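Local coordinates for pyrophosphate phosphohydrolase (PDB 2PRD) that hydrolyses inorganic pyrophosphate to two phosphate ions with the help of magnesium, working as a homohexamer in the cytoplasm of Thermus thermophilus, at the interface of chains A and B. Numbering follows the deposited sequence. Chains: chain A/B, Pyrophosphate phosphohydrolase.

Contact 1: the interface of chains A and B. Residues chain A 77-80, 83, 85, 109; chain B 28, 30, 41, 44.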
loop_
_atom_site.group_PDB
_atom_site.type_symbol
_atom_site.label_atom_id
_atom_site.label_comp_id
_atom_site.label_asym_id
_atom_site.label_seq_id
_atom_site.Cartn_x
_atom_site.Cartn_y
_atom_site.Cartn_z
ATOM N N TYR A 77 12.584 -4.035 -3.026
ATOM C CA TYR A 77 11.342 -3.252 -3.213
ATOM C C TYR A 77 10.971 -3.306 -4.696
ATOM O O TYR A 77 11.882 -3.189 -5.539
ATOM C CB TYR A 77 11.565 -1.789 -2.808
ATOM C CG TYR A 77 12.225 -1.505 -1.492
ATOM C CD1 TYR A 77 11.624 -1.930 -0.300
ATOM C CD2 TYR A 77 13.394 -0.745 -1.394
ATOM C CE1 TYR A 77 12.186 -1.665 0.940
ATOM C CE2 TYR A 77 13.958 -0.516 -0.160
ATOM C CZ TYR A 77 13.348 -0.946 0.987
ATOM O OH TYR A 77 13.907 -0.667 2.222
ATOM N N PRO A 78 9.686 -3.512 -4.975
ATOM C CA PRO A 78 9.229 -3.621 -6.381
ATOM C C PRO A 78 9.617 -2.365 -7.129
ATOM O O PRO A 78 9.631 -1.259 -6.543
ATOM C CB PRO A 78 7.718 -3.795 -6.261
ATOM C CG PRO A 78 7.520 -4.332 -4.852
ATOM C CD PRO A 78 8.593 -3.619 -4.000
ATOM N N LEU A 79 9.928 -2.529 -8.399
ATOM C CA LEU A 79 10.327 -1.393 -9.257
ATOM C C LEU A 79 9.141 -0.870 -9.988
ATOM O O LEU A 79 7.990 -1.226 -9.604
ATOM C CB LEU A 79 11.498 -1.912 -10.123
ATOM C CG LEU A 79 12.657 -2.494 -9.280
ATOM C CD1 LEU A 79 13.543 -3.413 -10.091
ATOM C CD2 LEU A 79 13.506 -1.321 -8.739
ATOM N N LEU A 80 9.329 0.006 -10.952
ATOM C CA LEU A 80 8.161 0.567 -11.698
ATOM C C LEU A 80 8.348 0.327 -13.173
ATOM O O LEU A 80 9.507 0.180 -13.602
ATOM C CB LEU A 80 8.216 2.087 -11.465
ATOM C CG LEU A 80 7.595 2.651 -10.194
ATOM C CD1 LEU A 80 7.975 4.097 -9.974
ATOM C CD2 LEU A 80 6.078 2.539 -10.284
ATOM N N VAL A 83 11.479 1.810 -15.921
ATOM C CA VAL A 83 12.753 2.247 -15.347
ATOM C C VAL A 83 13.821 1.243 -15.775
ATOM O O VAL A 83 13.495 0.090 -16.086
ATOM C CB VAL A 83 12.724 2.401 -13.817
ATOM C CG1 VAL A 83 11.474 3.138 -13.342
ATOM C CG2 VAL A 83 12.807 1.078 -13.132
ATOM N N VAL A 85 17.348 -0.766 -14.886
ATOM C CA VAL A 85 18.145 -1.089 -13.658
ATOM C C VAL A 85 19.251 -2.004 -14.077
ATOM O O VAL A 85 19.088 -2.753 -15.058
ATOM C CB VAL A 85 17.201 -1.673 -12.597
ATOM C CG1 VAL A 85 16.102 -2.521 -13.237
ATOM C CG2 VAL A 85 17.884 -2.577 -11.585
ATOM N N VAL A 109 18.986 -7.189 -8.302
ATOM C CA VAL A 109 19.351 -5.772 -8.420
ATOM C C VAL A 109 20.812 -5.693 -7.992
ATOM O O VAL A 109 21.127 -6.051 -6.856
ATOM C CB VAL A 109 18.435 -5.000 -7.468
ATOM C CG1 VAL A 109 18.836 -3.560 -7.230
ATOM C CG2 VAL A 109 17.028 -5.034 -8.111
ATOM N N ASN B 28 13.938 3.259 -2.993
ATOM C CA ASN B 28 14.455 3.035 -4.352
ATOM C C ASN B 28 14.953 4.379 -4.873
ATOM O O ASN B 28 14.199 5.305 -5.185
ATOM C CB ASN B 28 13.458 2.386 -5.288
ATOM C CG ASN B 28 13.354 0.892 -5.222
ATOM O OD1 ASN B 28 14.231 0.138 -4.807
ATOM N ND2 ASN B 28 12.250 0.374 -5.770
ATOM N N TYR B 30 16.006 6.428 -7.482
ATOM C CA TYR B 30 15.955 6.602 -8.915
ATOM C C TYR B 30 16.586 7.943 -9.317
ATOM O O TYR B 30 16.634 8.864 -8.519
ATOM C CB TYR B 30 14.499 6.722 -9.429
ATOM C CG TYR B 30 13.678 5.485 -9.233
ATOM C CD1 TYR B 30 14.044 4.318 -9.924
ATOM C CD2 TYR B 30 12.544 5.468 -8.426
ATOM C CE1 TYR B 30 13.283 3.166 -9.775
ATOM C CE2 TYR B 30 11.836 4.295 -8.216
ATOM C CZ TYR B 30 12.221 3.164 -8.915
ATOM O OH TYR B 30 11.464 2.007 -8.808
ATOM N N LEU B 41 17.640 3.173 -12.036
ATOM C CA LEU B 41 17.766 2.991 -10.565
ATOM C C LEU B 41 19.243 3.174 -10.258
ATOM O O LEU B 41 20.062 2.427 -10.778
ATOM C CB LEU B 41 17.323 1.614 -10.139
ATOM C CG LEU B 41 17.586 1.397 -8.627
ATOM C CD1 LEU B 41 16.260 1.796 -7.946
ATOM C CD2 LEU B 41 17.989 -0.019 -8.379
ATOM N N VAL B 44 19.489 1.128 -4.281
ATOM C CA VAL B 44 18.517 0.904 -3.196
ATOM C C VAL B 44 19.247 1.306 -1.920
ATOM O O VAL B 44 20.365 0.854 -1.712
ATOM C CB VAL B 44 18.059 -0.552 -3.149
ATOM C CG1 VAL B 44 16.986 -0.834 -2.106
ATOM C CG2 VAL B 44 17.510 -0.972 -4.504
HETATM O O HOH W 1 14.550 -2.647 -5.085
HETATM O O HOH W 2 9.621 1.857 -6.957
#
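B:Asn28 and B:Tyr30, neighbours on one side of strand 28-33, reach across to the loop A:Tyr77 to A:Leu80 in a subunit interface of this hexameric family I soluble inorganic pyrophosphatase, and they illustrate how water can carry the polar part of an otherwise apolar contact. The B:Asn28 amide has a water at each end. Its OD1 lies 2.8 Å from water 1, which is also shared by the backbone N and O of A:Tyr77, and sits at the edge of that tyrosine's ring, the two planes 72° apart. Its ND2 points almost straight at water 2 (3.2 Å, 166° at H). That second water meets A:Pro78 O as well, and sits in the ring plane of B:Tyr30, 2.6 Å from the phenol OH. ND2 also approaches A:Pro78 O directly, but its N-H is turned elsewhere. An alanine in place of B:Asn28 would probably leave both waters without their amide partner and open a gap beside A:Tyr77 CB and A:Leu79 CD2.

Apolar packing lies beside this network. A:Leu79 sets CD2 3.6 Å from B:Asn28 ND2 and its CA against B:Tyr30 OH. Both methyls of A:Val83 touch B:Tyr30 CE1, the two side chains crossing at about a right angle. B:Leu41, its CG anti to the backbone N (chi1 175°), extends CD2 to A:Val109 CG1 at 3.8 Å and runs alongside A:Val85. B:Val44 divides its methyls: CG1 packs on A:Tyr77 CE2 at 3.6 Å, CG2 on A:Val109 CG1.

Contact 2: the interface of chains A and B. Residues chain A 76-77, 109, 111-112, 114; chain B 27, 44-47, 49.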
loop_
_atom_site.group_PDB
_atom_site.type_symbol
_atom_site.label_atom_id
_atom_site.label_comp_id
_atom_site.label_asym_id
_atom_site.label_seq_id
_atom_site.Cartn_x
_atom_site.Cartn_y
_atom_site.Cartn_z
ATOM N N THR A 76 14.518 -5.955 -3.450
ATOM C CA THR A 76 14.072 -5.683 -2.081
ATOM C C THR A 76 12.725 -4.968 -2.135
ATOM O O THR A 76 11.821 -5.341 -1.364
ATOM C CB THR A 76 15.039 -4.789 -1.267
ATOM O OG1 THR A 76 16.254 -5.574 -1.164
ATOM C CG2 THR A 76 14.555 -4.612 0.163
ATOM N N TYR A 77 12.584 -4.035 -3.026
ATOM C CA TYR A 77 11.342 -3.252 -3.213
ATOM C C TYR A 77 10.971 -3.306 -4.696
ATOM O O TYR A 77 11.882 -3.189 -5.539
ATOM C CB TYR A 77 11.565 -1.789 -2.808
ATOM C CG TYR A 77 12.225 -1.505 -1.492
ATOM C CD1 TYR A 77 11.624 -1.930 -0.300
ATOM C CD2 TYR A 77 13.394 -0.745 -1.394
ATOM C CE1 TYR A 77 12.186 -1.665 0.940
ATOM C CE2 TYR A 77 13.958 -0.516 -0.160
ATOM C CZ TYR A 77 13.348 -0.946 0.987
ATOM O OH TYR A 77 13.907 -0.667 2.222
ATOM N N VAL A 109 18.986 -7.189 -8.302
ATOM C CA VAL A 109 19.351 -5.772 -8.420
ATOM C C VAL A 109 20.812 -5.693 -7.992
ATOM O O VAL A 109 21.127 -6.051 -6.856
ATOM C CB VAL A 109 18.435 -5.000 -7.468
ATOM C CG1 VAL A 109 18.836 -3.560 -7.230
ATOM C CG2 VAL A 109 17.028 -5.034 -8.111
ATOM N N GLU A 111 22.780 -3.075 -7.505
ATOM C CA GLU A 111 23.125 -2.038 -6.508
ATOM C C GLU A 111 22.285 -2.110 -5.262
ATOM O O GLU A 111 21.791 -1.065 -4.873
ATOM C CB GLU A 111 23.011 -0.651 -7.151
ATOM C CG GLU A 111 23.969 -0.444 -8.317
ATOM C CD GLU A 111 25.410 -0.320 -7.859
ATOM O OE1 GLU A 111 25.667 0.121 -6.725
ATOM O OE2 GLU A 111 26.338 -0.671 -8.623
ATOM N N ASP A 112 22.123 -3.259 -4.654
ATOM C CA ASP A 112 21.356 -3.405 -3.399
ATOM C C ASP A 112 22.247 -4.335 -2.562
ATOM O O ASP A 112 22.379 -5.469 -3.021
ATOM C CB ASP A 112 19.986 -3.993 -3.624
ATOM C CG ASP A 112 19.148 -4.127 -2.356
ATOM O OD1 ASP A 112 19.701 -4.040 -1.259
ATOM O OD2 ASP A 112 17.936 -4.441 -2.411
ATOM N N ARG A 114 21.725 -5.695 0.159
ATOM C CA ARG A 114 21.015 -6.818 0.784
ATOM C C ARG A 114 21.070 -8.049 -0.091
ATOM O O ARG A 114 20.704 -9.140 0.426
ATOM C CB ARG A 114 19.541 -6.461 0.988
ATOM C CG ARG A 114 19.284 -5.375 2.007
ATOM C CD ARG A 114 17.800 -4.984 1.972
ATOM N NE ARG A 114 17.632 -3.675 2.570
ATOM C CZ ARG A 114 17.823 -2.491 2.024
ATOM N NH1 ARG A 114 18.205 -2.211 0.792
ATOM N NH2 ARG A 114 17.593 -1.475 2.862
ATOM N N GLY B 27 12.539 3.847 -0.861
ATOM C CA GLY B 27 13.904 3.406 -0.579
ATOM C C GLY B 27 14.630 3.085 -1.877
ATOM O O GLY B 27 15.807 2.692 -1.875
ATOM N N VAL B 44 19.489 1.128 -4.281
ATOM C CA VAL B 44 18.517 0.904 -3.196
ATOM C C VAL B 44 19.247 1.306 -1.920
ATOM O O VAL B 44 20.365 0.854 -1.712
ATOM C CB VAL B 44 18.059 -0.552 -3.149
ATOM C CG1 VAL B 44 16.986 -0.834 -2.106
ATOM C CG2 VAL B 44 17.510 -0.972 -4.504
ATOM N N LEU B 45 18.669 2.198 -1.134
ATOM C CA LEU B 45 19.313 2.654 0.121
ATOM C C LEU B 45 19.593 1.409 0.969
ATOM O O LEU B 45 18.692 0.588 1.101
ATOM C CB LEU B 45 18.389 3.620 0.836
ATOM C CG LEU B 45 17.925 4.907 0.208
ATOM C CD1 LEU B 45 17.002 5.640 1.201
ATOM C CD2 LEU B 45 19.102 5.819 -0.173
ATOM N N PRO B 46 20.810 1.336 1.534
ATOM C CA PRO B 46 21.200 0.183 2.309
ATOM C C PRO B 46 20.596 0.050 3.698
ATOM O O PRO B 46 20.611 -1.072 4.226
ATOM C CB PRO B 46 22.713 0.248 2.268
ATOM C CG PRO B 46 23.013 1.740 2.167
ATOM C CD PRO B 46 21.896 2.314 1.328
ATOM N N GLY B 47 20.081 1.140 4.252
ATOM C CA GLY B 47 19.518 1.099 5.599
ATOM C C GLY B 47 18.022 1.050 5.581
ATOM O O GLY B 47 17.487 1.246 4.489
ATOM N N GLN B 49 15.525 2.862 5.657
ATOM C CA GLN B 49 15.100 4.219 5.476
ATOM C C GLN B 49 14.384 4.480 4.174
ATOM O O GLN B 49 14.377 3.670 3.245
ATOM C CB GLN B 49 16.361 5.188 5.441
ATOM C CG GLN B 49 17.190 4.918 6.687
ATOM C CD GLN B 49 18.513 5.647 6.699
ATOM O OE1 GLN B 49 18.613 6.765 7.206
ATOM N NE2 GLN B 49 19.532 4.995 6.158
HETATM O O HOH W 3 15.428 1.599 2.281
#
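The end of strand 38-44 in chain B and the loop that follows it meet the short 3-10 helix 113-115 of chain A and the loop leading into it, a subunit contact in which an arginine grips a backbone carbonyl with two nitrogens. A:Arg114 reaches over with its chain extended from CG to NE, and the guanidinium meets B:Leu45 O end-on: NH1 and NH2 each donate to that one oxygen at 2.9 Å, with the acceptor in the guanidinium plane. Both bonds are bent, as expected when two nitrogens converge on a single atom. B:Gly47 O also lies at this edge, although the NH2 hydrogens point elsewhere.

A:Asp112 positions the arginine and itself touches chain B. Its OD1 forms a salt bridge with A:Arg114 NH1 at 3.1 Å and accepts the backbone N of A:Arg114 from the opposite face of the carboxylate, which ties both ends of the arginine to one oxygen and should restrict its swing. The nearby negative charge is likely to offset the guanidinium's positive charge. With CG anti to the backbone N (chi1 -179°), the same carboxylate lies against B:Val44, CG to CB at 3.8 Å.

Backbone pairing adds B:Val44 N to A:Glu111 O, 3.2 Å long and nearly straight (176° at H), though A:Glu111 is poorly ordered and the bond carries less weight. Water 3 joins A:Tyr77 OH, at 2.7 Å, to the carbonyls of B:Gly47 and B:Gln49, while CG2 of A:Thr76 covers one face of that tyrosine ring. In the fold, chain A contributes the loop after strand 70-74, the end of strand 101-109 and the turn beyond it; chain B contributes the strand end running into loop 45-49, with B:Gly27 just ahead of strand 28-33.

Contact 1 and contact 2 adjoin, the centres of their C-alpha atoms lying about 9 Å apart, and they share A:Tyr77, A:Val109 and B:Val44. Strand 38-44 of chain B runs through both, entering contact 1 in its body and contact 2 at its end, while on chain A the end of strand 101-109 and the loop at A:Tyr77 serve both. The shared residues make the two patches one continuous surface. The two subunits do not meet symmetrically about an exact two-fold axis, and within the six-subunit assembly in which this enzyme works the contacts probably fix their relative placement.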